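Local coordinates for protein extracellular serine protease (Aeromonas sobria, PDB 3WQB) that cleaves peptide bonds that follow two basic residues, acting as a secreted, calcium-binding serine protease and probable virulence factor that attacks host plasma proteins, at residues Gln70-Ala75 with Leu348-Tyr353; Ala211-Ala216 with Gly344-Leu349; Leu470-Val475 with Gly545-Glu550; Ile491-Pro496 with Ile586-Arg591. The protein carries 1 engineered substitution. One frame throughout, in Å; residues are numbered along the deposited sequence.

Interaction 1 (Gln70-Ala75 with Leu348-Tyr353); sequences QGVNVA and LLMSAY
Val72 and Ser351 illustrate how the lead-in to a sheet strand settles on the last turn of a helix. The side chains of Val72 and Met350 cross at about a right angle: Val72 CG2 lies 3.8 Å from Met350 CB, while its other methyl, CG1, faces the thioether, 4.1 Å from Met350 SD. With Met350 CG anti to its carbonyl carbon (chi1 -70°) and the chain extended beyond it, the methionine passes across the valine and carries its end away. One residue on, the contact becomes polar. Ser351 CB sits against the backbone of Gln70, 3.3 Å from Gln70 O, and the amide of Gln70 bends back alongside it, leaving OE1 3.8 Å from Ser351 OG, too far for a bond. Each polar end is tied more locally: Gln70 OE1 takes the N-H of Leu68 and NE2 reaches Gly66 O, whereas Ser351 OG bonds Leu348 O at 2.9 Å and is also hydrogen-bonded to Gly69 N. Through that second bond the hydroxyl joins the helix end to the backbone just before Gln70. The contact thus pairs apolar packing with polar groups that bond to nearby backbone, without a direct Gln70-Ser351 bond.

Interaction 2 (Ala211-Ala216 with Gly344-Leu349); sequences AYIKAA and GAMALL
Helix 335-352 of the subtilisin-like domain lies along the central parallel sheet, and at its Met346 it meets Ala211 and Ile213 of strand 211-215. One methionine serves both strand residues. Its CG is 3.9 Å from Ala211 CB, and the terminal methyl CE comes to 4.0 Å from that same Ala211 CB. The same methyl also meets Ile213: Met346 CE and Ile213 CD1 stand 4.1 Å apart, and the two side chains cross obliquely. Met346 leaves the helix with CG anti to its backbone N (chi1 -168°), then bends at both chi2 (67°) and chi3 (74°), a folded shape that brings the thioether over the small alanine and sets its methyl against both strand residues. In the six-stranded sheet, strand 211-215 runs between strands 173-179 and 255-261. Ala211 and Ile213 both point to the helix, while the intervening Tyr212 serves the other face, where its ring stacks with Phe174 and Phe200. Around the methionine the buried layer is completed by Leu256 of the adjoining strand and by Leu361 and Leu365 of helix 358-368. Ile213 also touches Thr339 and Ser343, about two turns and one turn nearer the start of the helix, whose second residue is Ala336, the engineered position at the predicted charge-relay serine; the side chains of Ile213 and Ala336 are about 10 Å apart.

Interaction 3 (Leu470-Val475 with Gly545-Glu550); sequences LTVEAV and GTWRLE
Val472 and Val475 close on the six-membered ring of Trp547, a contact between the two layers of the beta sandwich that forms the P-domain. Val475 makes the nearer approach: its CG1 lies 3.6 Å from Trp547 CH2 and 3.9 Å from CZ3, coming at the ring obliquely. Val472 arrives from the opposite direction to the tryptophan and meets the ring at its edge, near the ring plane, with CG2 4.1 Å from Trp547 CZ2. Two valines three residues apart can share one ring because strand 471-482 turns a corner at Glu473. There Glu473 and Ala474 both face Leu593 of strand 583-595, forming a classic beta bulge, so that Val472 and Val475 both end up pointing to the tryptophan. The ring itself is placed by Trp547 CG standing anti to the carbonyl carbon (chi1 -68°), which carries the indole across the gap between the sheets. Farther out, Phe538 packs on it edge-to-face, and Leu493, Leu590, Ile466 and Pro496 extend the apolar surround. The bulge residue Glu473 is tied to the other domain by a salt bridge with Arg359. On the far side of strand 545-553, Arg548 grips Glu550 side-on with NE and NH2, both directed at the single oxygen OE2. Back at the tryptophan, the indole N-H of NE1 is hydrogen-bonded to the backbone oxygen of Ala543.

Interaction 4 (Ile491-Pro496 with Ile586-Arg591); sequences IELVSP and ISWSLR
Leu493 projects from strand 489-494 into the P-domain core and divides its two methyls between Trp588 and Leu590 of strand 583-595. The apolar contacts come first. Leu493 CD1 lies 3.9 Å from Trp588 CZ3 and 4.1 Å from Trp588 CH2, approaching the ring obliquely while the two side chains cross at about a right angle. Its second methyl, CD2, faces Leu590 CD1 more loosely, at 4.4 Å. Trp588 holds CG between its backbone N and carbonyl carbon (chi1 69°), an arrangement that lays the indole beside the leucine; Leu549 and Ile443 also touch it. Leu493 meets Leu503 and Phe538 as well, so the core around it is drawn from several strands and loops.

Polar interactions hold the surroundings. The indole N-H of Trp588 reaches Ser462 OG, which satisfies the one polar atom of a buried ring, while Glu492, on the opposite face of the strand from Leu493, forms a salt bridge with Arg500.

Backbone pairing is of a third kind, and it runs within the sheets. Strand 489-494 bonds to strand 545-553 on one flank and, through Leu493 and Ser501, to strand 500-502 on the other. In the second layer, Ile586 and Ser587 together face Ser480, a classic beta bulge in strand 583-595. With the CA atoms of Leu493 and Leu590 10.1 Å apart, these two strands meet through side chains alone: sheet geometry is fixed by backbone bonds, and what joins one sheet to the other here is dispersion and the exclusion of water.

In the fold
The four contacts form two pairs, one in each domain. Interactions 1 and 2, with centres 10 Å apart, place helix 335-352 on the same parallel sheet, and they merge where Met350 CE meets Ala211 CB at 4.0 Å. Interaction 2 is the nearer to the catalytic centre, the Ile213 side chain being about 11 Å from that of Asp78, a predicted charge-relay residue. Interactions 3 and 4 have centres 8 Å apart in the P-domain sandwich; their strands 545-553 and 489-494 are sheet neighbours, with Glu550 N 2.8 Å from Glu492 O, a probable hydrogen bond. Between the pairs nothing touches: interactions 2 and 3 come no closer than about 12 Å between nearest atoms.

Interaction 1 (Gln70-Ala75 with Leu348-Tyr353)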
loop_
_atom_site.group_PDB
_atom_site.type_symbol
_atom_site.label_atom_id
_atom_site.label_comp_id
_atom_site.label_asym_id
_atom_site.label_seq_id
_atom_site.Cartn_x
_atom_site.Cartn_y
_atom_site.Cartn_z
ATOM N N GLN A 70 23.260 -8.678 -1.255
ATOM C CA GLN A 70 24.210 -8.528 -2.355
ATOM C C GLN A 70 23.597 -8.920 -3.698
ATOM O O GLN A 70 22.925 -9.954 -3.809
ATOM C CB GLN A 70 25.494 -9.326 -2.073
ATOM C CG GLN A 70 25.325 -10.841 -1.808
ATOM C CD GLN A 70 25.138 -11.228 -0.336
ATOM O OE1 GLN A 70 24.566 -10.489 0.458
ATOM N NE2 GLN A 70 25.605 -12.418 0.017
ATOM N N GLY A 71 23.784 -8.055 -4.692
ATOM C CA GLY A 71 23.302 -8.303 -6.044
ATOM C C GLY A 71 21.861 -7.898 -6.284
ATOM O O GLY A 71 21.358 -8.052 -7.398
ATOM N N VAL A 72 21.193 -7.383 -5.247
ATOM C CA VAL A 72 19.773 -7.000 -5.358
ATOM C C VAL A 72 19.574 -5.498 -5.542
ATOM O O VAL A 72 20.031 -4.705 -4.718
ATOM C CB VAL A 72 18.945 -7.495 -4.159
ATOM C CG1 VAL A 72 17.450 -7.156 -4.348
ATOM C CG2 VAL A 72 19.104 -8.996 -3.999
ATOM N N ASN A 73 18.895 -5.125 -6.627
ATOM C CA ASN A 73 18.636 -3.725 -6.964
ATOM C C ASN A 73 17.254 -3.314 -6.478
ATOM O O ASN A 73 16.252 -3.958 -6.818
ATOM C CB ASN A 73 18.739 -3.498 -8.476
ATOM C CG ASN A 73 20.153 -3.647 -9.004
ATOM O OD1 ASN A 73 21.138 -3.437 -8.284
ATOM N ND2 ASN A 73 20.258 -4.000 -10.284
ATOM N N VAL A 74 17.213 -2.270 -5.656
ATOM C CA VAL A 74 15.976 -1.767 -5.079
ATOM C C VAL A 74 15.718 -0.333 -5.539
ATOM O O VAL A 74 16.596 0.529 -5.411
ATOM C CB VAL A 74 16.020 -1.795 -3.529
ATOM C CG1 VAL A 74 14.684 -1.358 -2.951
ATOM C CG2 VAL A 74 16.377 -3.180 -3.002
ATOM N N ALA A 75 14.513 -0.077 -6.056
ATOM C CA ALA A 75 14.075 1.284 -6.394
ATOM C C ALA A 75 13.233 1.857 -5.263
ATOM O O ALA A 75 12.262 1.234 -4.829
ATOM C CB ALA A 75 13.264 1.286 -7.675
ATOM N N LEU A 348 17.102 -9.690 1.153
ATOM C CA LEU A 348 17.871 -10.740 1.823
ATOM C C LEU A 348 17.581 -12.100 1.183
ATOM O O LEU A 348 18.495 -12.842 0.806
ATOM C CB LEU A 348 17.576 -10.778 3.329
ATOM C CG LEU A 348 18.067 -9.566 4.126
ATOM C CD1 LEU A 348 17.745 -9.717 5.603
ATOM C CD2 LEU A 348 19.562 -9.362 3.934
ATOM N N LEU A 349 16.301 -12.413 1.032
ATOM C CA LEU A 349 15.919 -13.696 0.471
ATOM C C LEU A 349 16.416 -13.847 -0.953
ATOM O O LEU A 349 16.948 -14.892 -1.324
ATOM C CB LEU A 349 14.404 -13.876 0.522
ATOM C CG LEU A 349 13.770 -13.890 1.908
ATOM C CD1 LEU A 349 12.299 -14.141 1.762
ATOM C CD2 LEU A 349 14.402 -14.903 2.831
ATOM N N MET A 350 16.235 -12.802 -1.753
ATOM C CA MET A 350 16.699 -12.825 -3.131
ATOM C C MET A 350 18.205 -13.016 -3.217
ATOM O O MET A 350 18.690 -13.711 -4.106
ATOM C CB MET A 350 16.292 -11.549 -3.861
ATOM C CG MET A 350 14.808 -11.441 -4.134
ATOM S SD MET A 350 14.447 -9.832 -4.848
ATOM C CE MET A 350 12.753 -10.102 -5.374
ATOM N N SER A 351 18.953 -12.407 -2.308
ATOM C CA SER A 351 20.411 -12.542 -2.357
ATOM C C SER A 351 20.864 -13.955 -2.005
ATOM O O SER A 351 21.862 -14.432 -2.547
ATOM C CB SER A 351 21.113 -11.500 -1.487
ATOM O OG SER A 351 20.974 -11.749 -0.095
ATOM N N ALA A 352 20.123 -14.614 -1.113
ATOM C CA ALA A 352 20.422 -15.984 -0.677
ATOM C C ALA A 352 20.007 -17.018 -1.717
ATOM O O ALA A 352 20.663 -18.056 -1.868
ATOM C CB ALA A 352 19.739 -16.276 0.640
ATOM N N TYR A 353 18.918 -16.728 -2.430
ATOM C CA TYR A 353 18.315 -17.662 -3.374
ATOM C C TYR A 353 17.884 -16.906 -4.622
ATOM O O TYR A 353 16.693 -16.661 -4.831
ATOM C CB TYR A 353 17.143 -18.412 -2.717
ATOM C CG TYR A 353 17.628 -19.348 -1.636
ATOM C CD1 TYR A 353 18.141 -20.602 -1.958
ATOM C CD2 TYR A 353 17.643 -18.945 -0.297
ATOM C CE1 TYR A 353 18.630 -21.446 -0.979
ATOM C CE2 TYR A 353 18.127 -19.785 0.701
ATOM C CZ TYR A 353 18.612 -21.031 0.351
ATOM O OH TYR A 353 19.103 -21.859 1.326
#

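Interaction 2 (Ala211-Ala216 with Gly344-Leu349)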
loop_
_atom_site.group_PDB
_atom_site.type_symbol
_atom_site.label_atom_id
_atom_site.label_comp_id
_atom_site.label_asym_id
_atom_site.label_seq_id
_atom_site.Cartn_x
_atom_site.Cartn_y
_atom_site.Cartn_z
ATOM N N ALA A 211 9.688 -7.706 -7.184
ATOM C CA ALA A 211 8.679 -7.631 -6.138
ATOM C C ALA A 211 8.286 -6.189 -5.843
ATOM O O ALA A 211 9.127 -5.386 -5.418
ATOM C CB ALA A 211 9.206 -8.283 -4.879
ATOM N N TYR A 212 7.029 -5.859 -6.123
ATOM C CA TYR A 212 6.450 -4.571 -5.724
ATOM C C TYR A 212 5.962 -4.669 -4.289
ATOM O O TYR A 212 5.207 -5.584 -3.965
ATOM C CB TYR A 212 5.300 -4.182 -6.673
ATOM C CG TYR A 212 5.802 -3.864 -8.054
ATOM C CD1 TYR A 212 6.027 -4.881 -8.991
ATOM C CD2 TYR A 212 6.077 -2.549 -8.425
ATOM C CE1 TYR A 212 6.524 -4.592 -10.258
ATOM C CE2 TYR A 212 6.578 -2.246 -9.684
ATOM C CZ TYR A 212 6.797 -3.276 -10.600
ATOM O OH TYR A 212 7.274 -2.990 -11.854
ATOM N N ILE A 213 6.425 -3.746 -3.442
ATOM C CA ILE A 213 6.063 -3.693 -2.023
ATOM C C ILE A 213 5.327 -2.386 -1.779
ATOM O O ILE A 213 5.731 -1.340 -2.309
ATOM C CB ILE A 213 7.324 -3.771 -1.120
ATOM C CG1 ILE A 213 8.347 -4.794 -1.668
ATOM C CG2 ILE A 213 6.935 -4.022 0.330
ATOM C CD1 ILE A 213 7.882 -6.247 -1.686
ATOM N N LYS A 214 4.254 -2.437 -0.991
ATOM C CA LYS A 214 3.299 -1.349 -0.952
ATOM C C LYS A 214 2.766 -1.084 0.457
ATOM O O LYS A 214 2.303 -2.003 1.136
ATOM C CB LYS A 214 2.142 -1.689 -1.899
ATOM C CG LYS A 214 1.045 -0.636 -2.017
ATOM C CD LYS A 214 1.571 0.680 -2.595
ATOM C CE LYS A 214 0.437 1.565 -3.062
ATOM N NZ LYS A 214 -0.409 2.038 -1.918
ATOM N N ALA A 215 2.834 0.175 0.896
ATOM C CA ALA A 215 2.309 0.571 2.204
ATOM C C ALA A 215 0.790 0.436 2.252
ATOM O O ALA A 215 0.094 0.876 1.331
ATOM C CB ALA A 215 2.711 1.997 2.501
ATOM N N ALA A 216 0.273 -0.160 3.328
ATOM C CA ALA A 216 -1.177 -0.280 3.486
ATOM C C ALA A 216 -1.889 1.040 3.743
ATOM O O ALA A 216 -3.081 1.154 3.481
ATOM C CB ALA A 216 -1.498 -1.236 4.602
ATOM N N GLY A 344 13.665 -4.805 2.347
ATOM C CA GLY A 344 14.923 -5.329 2.857
ATOM C C GLY A 344 14.878 -6.833 3.066
ATOM O O GLY A 344 15.798 -7.544 2.655
ATOM N N ALA A 345 13.795 -7.332 3.662
ATOM C CA ALA A 345 13.621 -8.773 3.877
ATOM C C ALA A 345 13.635 -9.523 2.542
ATOM O O ALA A 345 14.293 -10.558 2.394
ATOM C CB ALA A 345 12.325 -9.050 4.629
ATOM N N MET A 346 12.895 -8.985 1.575
ATOM C CA MET A 346 12.866 -9.520 0.230
ATOM C C MET A 346 14.267 -9.548 -0.384
ATOM O O MET A 346 14.668 -10.547 -0.987
ATOM C CB MET A 346 11.923 -8.682 -0.630
ATOM C CG MET A 346 11.586 -9.293 -1.972
ATOM S SD MET A 346 10.600 -10.806 -1.845
ATOM C CE MET A 346 8.968 -10.228 -1.394
ATOM N N ALA A 347 15.018 -8.454 -0.227
ATOM C CA ALA A 347 16.369 -8.388 -0.778
ATOM C C ALA A 347 17.274 -9.442 -0.136
ATOM O O ALA A 347 18.108 -10.052 -0.814
ATOM C CB ALA A 347 16.955 -7.006 -0.605
ATOM N N LEU A 348 17.102 -9.690 1.153
ATOM C CA LEU A 348 17.871 -10.740 1.823
ATOM C C LEU A 348 17.581 -12.100 1.183
ATOM O O LEU A 348 18.495 -12.842 0.806
ATOM C CB LEU A 348 17.576 -10.778 3.329
ATOM C CG LEU A 348 18.067 -9.566 4.126
ATOM C CD1 LEU A 348 17.745 -9.717 5.603
ATOM C CD2 LEU A 348 19.562 -9.362 3.934
ATOM N N LEU A 349 16.301 -12.413 1.032
ATOM C CA LEU A 349 15.919 -13.696 0.471
ATOM C C LEU A 349 16.416 -13.847 -0.953
ATOM O O LEU A 349 16.948 -14.892 -1.324
ATOM C CB LEU A 349 14.404 -13.876 0.522
ATOM C CG LEU A 349 13.770 -13.890 1.908
ATOM C CD1 LEU A 349 12.299 -14.141 1.762
ATOM C CD2 LEU A 349 14.402 -14.903 2.831
#

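Interaction 3 (Leu470-Val475 with Gly545-Glu550)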
loop_
_atom_site.group_PDB
_atom_site.type_symbol
_atom_site.label_atom_id
_atom_site.label_comp_id
_atom_site.label_asym_id
_atom_site.label_seq_id
_atom_site.Cartn_x
_atom_site.Cartn_y
_atom_site.Cartn_z
ATOM N N LEU A 470 -7.993 -25.321 -9.267
ATOM C CA LEU A 470 -6.845 -24.444 -9.085
ATOM C C LEU A 470 -6.579 -24.289 -7.606
ATOM O O LEU A 470 -7.519 -24.236 -6.813
ATOM C CB LEU A 470 -7.118 -23.067 -9.699
ATOM C CG LEU A 470 -5.904 -22.264 -10.164
ATOM C CD1 LEU A 470 -5.281 -22.919 -11.397
ATOM C CD2 LEU A 470 -6.273 -20.815 -10.471
ATOM N N THR A 471 -5.305 -24.204 -7.240
ATOM C CA THR A 471 -4.910 -23.833 -5.890
ATOM C C THR A 471 -4.853 -22.318 -5.855
ATOM O O THR A 471 -4.168 -21.694 -6.661
ATOM C CB THR A 471 -3.556 -24.440 -5.536
ATOM O OG1 THR A 471 -3.676 -25.868 -5.572
ATOM C CG2 THR A 471 -3.092 -23.981 -4.146
ATOM N N VAL A 472 -5.597 -21.733 -4.922
ATOM C CA VAL A 472 -5.728 -20.287 -4.817
ATOM C C VAL A 472 -4.469 -19.650 -4.242
ATOM O O VAL A 472 -3.856 -20.174 -3.303
ATOM C CB VAL A 472 -6.929 -19.898 -3.917
ATOM C CG1 VAL A 472 -7.021 -18.383 -3.757
ATOM C CG2 VAL A 472 -8.236 -20.446 -4.468
ATOM N N GLU A 473 -4.080 -18.520 -4.817
ATOM C CA GLU A 473 -3.139 -17.625 -4.151
ATOM C C GLU A 473 -3.912 -16.415 -3.646
ATOM O O GLU A 473 -3.943 -16.152 -2.438
ATOM C CB GLU A 473 -1.982 -17.240 -5.077
ATOM C CG GLU A 473 -1.062 -18.426 -5.379
ATOM C CD GLU A 473 -0.213 -18.249 -6.624
ATOM O OE1 GLU A 473 0.348 -17.151 -6.842
ATOM O OE2 GLU A 473 -0.090 -19.230 -7.381
ATOM N N ALA A 474 -4.563 -15.686 -4.555
ATOM C CA ALA A 474 -5.355 -14.533 -4.157
ATOM C C ALA A 474 -6.636 -14.515 -4.957
ATOM O O ALA A 474 -6.732 -15.150 -6.019
ATOM C CB ALA A 474 -4.570 -13.235 -4.367
ATOM N N VAL A 475 -7.630 -13.812 -4.427
ATOM C CA VAL A 475 -8.852 -13.540 -5.176
ATOM C C VAL A 475 -9.098 -12.042 -5.261
ATOM O O VAL A 475 -8.902 -11.307 -4.277
ATOM C CB VAL A 475 -10.117 -14.267 -4.604
ATOM C CG1 VAL A 475 -9.955 -15.774 -4.677
ATOM C CG2 VAL A 475 -10.415 -13.846 -3.185
ATOM N N GLY A 545 -15.678 -24.910 -7.019
ATOM C CA GLY A 545 -16.926 -24.869 -6.284
ATOM C C GLY A 545 -17.497 -23.474 -6.227
ATOM O O GLY A 545 -17.095 -22.583 -6.986
ATOM N N THR A 546 -18.440 -23.284 -5.313
ATOM C CA THR A 546 -19.172 -22.037 -5.241
ATOM C C THR A 546 -18.526 -21.016 -4.314
ATOM O O THR A 546 -18.097 -21.348 -3.200
ATOM C CB THR A 546 -20.639 -22.256 -4.822
ATOM O OG1 THR A 546 -20.696 -23.092 -3.658
ATOM C CG2 THR A 546 -21.446 -22.927 -5.940
ATOM N N TRP A 547 -18.450 -19.788 -4.811
ATOM C CA TRP A 547 -17.987 -18.624 -4.062
ATOM C C TRP A 547 -19.154 -17.664 -3.871
ATOM O O TRP A 547 -19.906 -17.396 -4.810
ATOM C CB TRP A 547 -16.886 -17.922 -4.844
ATOM C CG TRP A 547 -15.607 -18.692 -4.956
ATOM C CD1 TRP A 547 -15.338 -19.732 -5.798
ATOM C CD2 TRP A 547 -14.405 -18.438 -4.228
ATOM N NE1 TRP A 547 -14.042 -20.164 -5.617
ATOM C CE2 TRP A 547 -13.445 -19.379 -4.662
ATOM C CE3 TRP A 547 -14.049 -17.503 -3.238
ATOM C CZ2 TRP A 547 -12.149 -19.422 -4.130
ATOM C CZ3 TRP A 547 -12.767 -17.548 -2.709
ATOM C CH2 TRP A 547 -11.830 -18.497 -3.165
ATOM N N ARG A 548 -19.320 -17.150 -2.659
ATOM C CA ARG A 548 -20.465 -16.304 -2.352
ATOM C C ARG A 548 -20.058 -14.931 -1.835
ATOM O O ARG A 548 -19.262 -14.820 -0.902
ATOM C CB ARG A 548 -21.381 -17.003 -1.338
ATOM C CG ARG A 548 -22.617 -16.208 -0.940
ATOM C CD ARG A 548 -23.537 -17.004 -0.038
ATOM N NE ARG A 548 -23.022 -17.174 1.320
ATOM C CZ ARG A 548 -22.561 -18.322 1.818
ATOM N NH1 ARG A 548 -22.517 -19.410 1.056
ATOM N NH2 ARG A 548 -22.122 -18.380 3.073
ATOM N N LEU A 549 -20.596 -13.890 -2.458
ATOM C CA LEU A 549 -20.444 -12.530 -1.955
ATOM C C LEU A 549 -21.618 -12.191 -1.055
ATOM O O LEU A 549 -22.769 -12.488 -1.385
ATOM C CB LEU A 549 -20.391 -11.537 -3.113
ATOM C CG LEU A 549 -20.031 -10.101 -2.729
ATOM C CD1 LEU A 549 -18.537 -9.980 -2.435
ATOM C CD2 LEU A 549 -20.443 -9.149 -3.830
ATOM N N GLU A 550 -21.323 -11.564 0.078
ATOM C CA GLU A 550 -22.350 -11.174 1.031
ATOM C C GLU A 550 -22.210 -9.692 1.311
ATOM O O GLU A 550 -21.108 -9.225 1.578
ATOM C CB GLU A 550 -22.196 -11.967 2.335
ATOM C CG GLU A 550 -22.546 -13.431 2.209
ATOM C CD GLU A 550 -22.529 -14.180 3.528
ATOM O OE1 GLU A 550 -22.127 -13.612 4.572
ATOM O OE2 GLU A 550 -22.943 -15.355 3.523
#

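Interaction 4 (Ile491-Pro496 with Ile586-Arg591)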
loop_
_atom_site.group_PDB
_atom_site.type_symbol
_atom_site.label_atom_id
_atom_site.label_comp_id
_atom_site.label_asym_id
_atom_site.label_seq_id
_atom_site.Cartn_x
_atom_site.Cartn_y
_atom_site.Cartn_z
ATOM N N ILE A 491 -18.927 -6.082 3.493
ATOM C CA ILE A 491 -18.791 -6.926 2.301
ATOM C C ILE A 491 -17.859 -8.088 2.615
ATOM O O ILE A 491 -16.713 -7.884 3.027
ATOM C CB ILE A 491 -18.278 -6.103 1.096
ATOM C CG1 ILE A 491 -19.190 -4.895 0.849
ATOM C CG2 ILE A 491 -18.124 -6.980 -0.159
ATOM C CD1 ILE A 491 -18.761 -4.005 -0.327
ATOM N N GLU A 492 -18.362 -9.303 2.420
ATOM C CA GLU A 492 -17.657 -10.527 2.793
ATOM C C GLU A 492 -17.716 -11.543 1.658
ATOM O O GLU A 492 -18.675 -11.576 0.894
ATOM C CB GLU A 492 -18.300 -11.093 4.060
ATOM C CG GLU A 492 -17.489 -12.113 4.851
ATOM C CD GLU A 492 -17.981 -12.290 6.297
ATOM O OE1 GLU A 492 -17.421 -13.163 7.001
ATOM O OE2 GLU A 492 -18.906 -11.563 6.748
ATOM N N LEU A 493 -16.684 -12.370 1.563
ATOM C CA LEU A 493 -16.591 -13.403 0.537
ATOM C C LEU A 493 -16.402 -14.767 1.188
ATOM O O LEU A 493 -15.639 -14.898 2.155
ATOM C CB LEU A 493 -15.432 -13.109 -0.408
ATOM C CG LEU A 493 -15.264 -14.002 -1.644
ATOM C CD1 LEU A 493 -16.438 -13.843 -2.602
ATOM C CD2 LEU A 493 -13.949 -13.712 -2.357
ATOM N N VAL A 494 -17.104 -15.776 0.664
ATOM C CA VAL A 494 -17.057 -17.137 1.199
ATOM C C VAL A 494 -16.568 -18.100 0.111
ATOM O O VAL A 494 -17.078 -18.091 -1.014
ATOM C CB VAL A 494 -18.452 -17.594 1.721
ATOM C CG1 VAL A 494 -18.351 -18.919 2.472
ATOM C CG2 VAL A 494 -19.112 -16.532 2.623
ATOM N N SER A 495 -15.571 -18.916 0.436
ATOM C CA SER A 495 -15.006 -19.870 -0.521
ATOM C C SER A 495 -15.785 -21.191 -0.524
ATOM O O SER A 495 -16.601 -21.430 0.368
ATOM C CB SER A 495 -13.534 -20.133 -0.181
ATOM O OG SER A 495 -13.413 -20.954 0.971
ATOM N N PRO A 496 -15.515 -22.064 -1.507
ATOM C CA PRO A 496 -16.157 -23.384 -1.530
ATOM C C PRO A 496 -15.960 -24.183 -0.235
ATOM O O PRO A 496 -16.841 -24.960 0.144
ATOM C CB PRO A 496 -15.485 -24.082 -2.726
ATOM C CG PRO A 496 -15.122 -22.955 -3.637
ATOM C CD PRO A 496 -14.724 -21.814 -2.725
ATOM N N ILE A 586 -25.870 -4.469 -7.765
ATOM C CA ILE A 586 -25.987 -4.422 -9.225
ATOM C C ILE A 586 -25.256 -5.601 -9.877
ATOM O O ILE A 586 -25.836 -6.352 -10.664
ATOM C CB ILE A 586 -25.475 -3.060 -9.785
ATOM C CG1 ILE A 586 -26.323 -1.905 -9.240
ATOM C CG2 ILE A 586 -25.455 -3.066 -11.327
ATOM C CD1 ILE A 586 -25.686 -0.532 -9.393
ATOM N N SER A 587 -23.980 -5.762 -9.544
ATOM C CA SER A 587 -23.179 -6.826 -10.121
ATOM C C SER A 587 -21.953 -7.026 -9.268
ATOM O O SER A 587 -21.567 -6.145 -8.507
ATOM C CB SER A 587 -22.730 -6.467 -11.539
ATOM O OG SER A 587 -21.804 -5.400 -11.531
ATOM N N TRP A 588 -21.335 -8.190 -9.410
ATOM C CA TRP A 588 -19.986 -8.373 -8.918
ATOM C C TRP A 588 -19.247 -9.289 -9.866
ATOM O O TRP A 588 -19.874 -10.006 -10.654
ATOM C CB TRP A 588 -19.961 -8.900 -7.482
ATOM C CG TRP A 588 -20.427 -10.310 -7.288
ATOM C CD1 TRP A 588 -21.689 -10.795 -7.482
ATOM C CD2 TRP A 588 -19.636 -11.414 -6.831
ATOM N NE1 TRP A 588 -21.730 -12.129 -7.183
ATOM C CE2 TRP A 588 -20.485 -12.537 -6.778
ATOM C CE3 TRP A 588 -18.286 -11.565 -6.482
ATOM C CZ2 TRP A 588 -20.035 -13.793 -6.364
ATOM C CZ3 TRP A 588 -17.841 -12.810 -6.064
ATOM C CH2 TRP A 588 -18.714 -13.908 -6.006
ATOM N N SER A 589 -17.921 -9.251 -9.794
ATOM C CA SER A 589 -17.079 -10.107 -10.607
ATOM C C SER A 589 -16.008 -10.733 -9.731
ATOM O O SER A 589 -15.541 -10.119 -8.774
ATOM C CB SER A 589 -16.433 -9.316 -11.744
ATOM O OG SER A 589 -17.411 -8.776 -12.606
ATOM N N LEU A 590 -15.626 -11.956 -10.079
ATOM C CA LEU A 590 -14.638 -12.720 -9.329
ATOM C C LEU A 590 -13.492 -13.147 -10.226
ATOM O O LEU A 590 -13.717 -13.694 -11.310
ATOM C CB LEU A 590 -15.294 -13.969 -8.708
ATOM C CG LEU A 590 -14.395 -14.940 -7.945
ATOM C CD1 LEU A 590 -13.774 -14.283 -6.707
ATOM C CD2 LEU A 590 -15.179 -16.176 -7.546
ATOM N N ARG A 591 -12.271 -12.892 -9.762
ATOM C CA ARG A 591 -11.084 -13.403 -10.423
ATOM C C ARG A 591 -10.244 -14.202 -9.447
ATOM O O ARG A 591 -9.820 -13.695 -8.402
ATOM C CB ARG A 591 -10.243 -12.288 -11.053
ATOM C CG ARG A 591 -9.097 -12.855 -11.869
ATOM C CD ARG A 591 -8.441 -11.813 -12.714
ATOM N NE ARG A 591 -8.087 -12.390 -14.001
ATOM C CZ ARG A 591 -7.482 -11.737 -14.983
ATOM N NH1 ARG A 591 -7.141 -10.465 -14.825
ATOM N NH2 ARG A 591 -7.215 -12.366 -16.125
#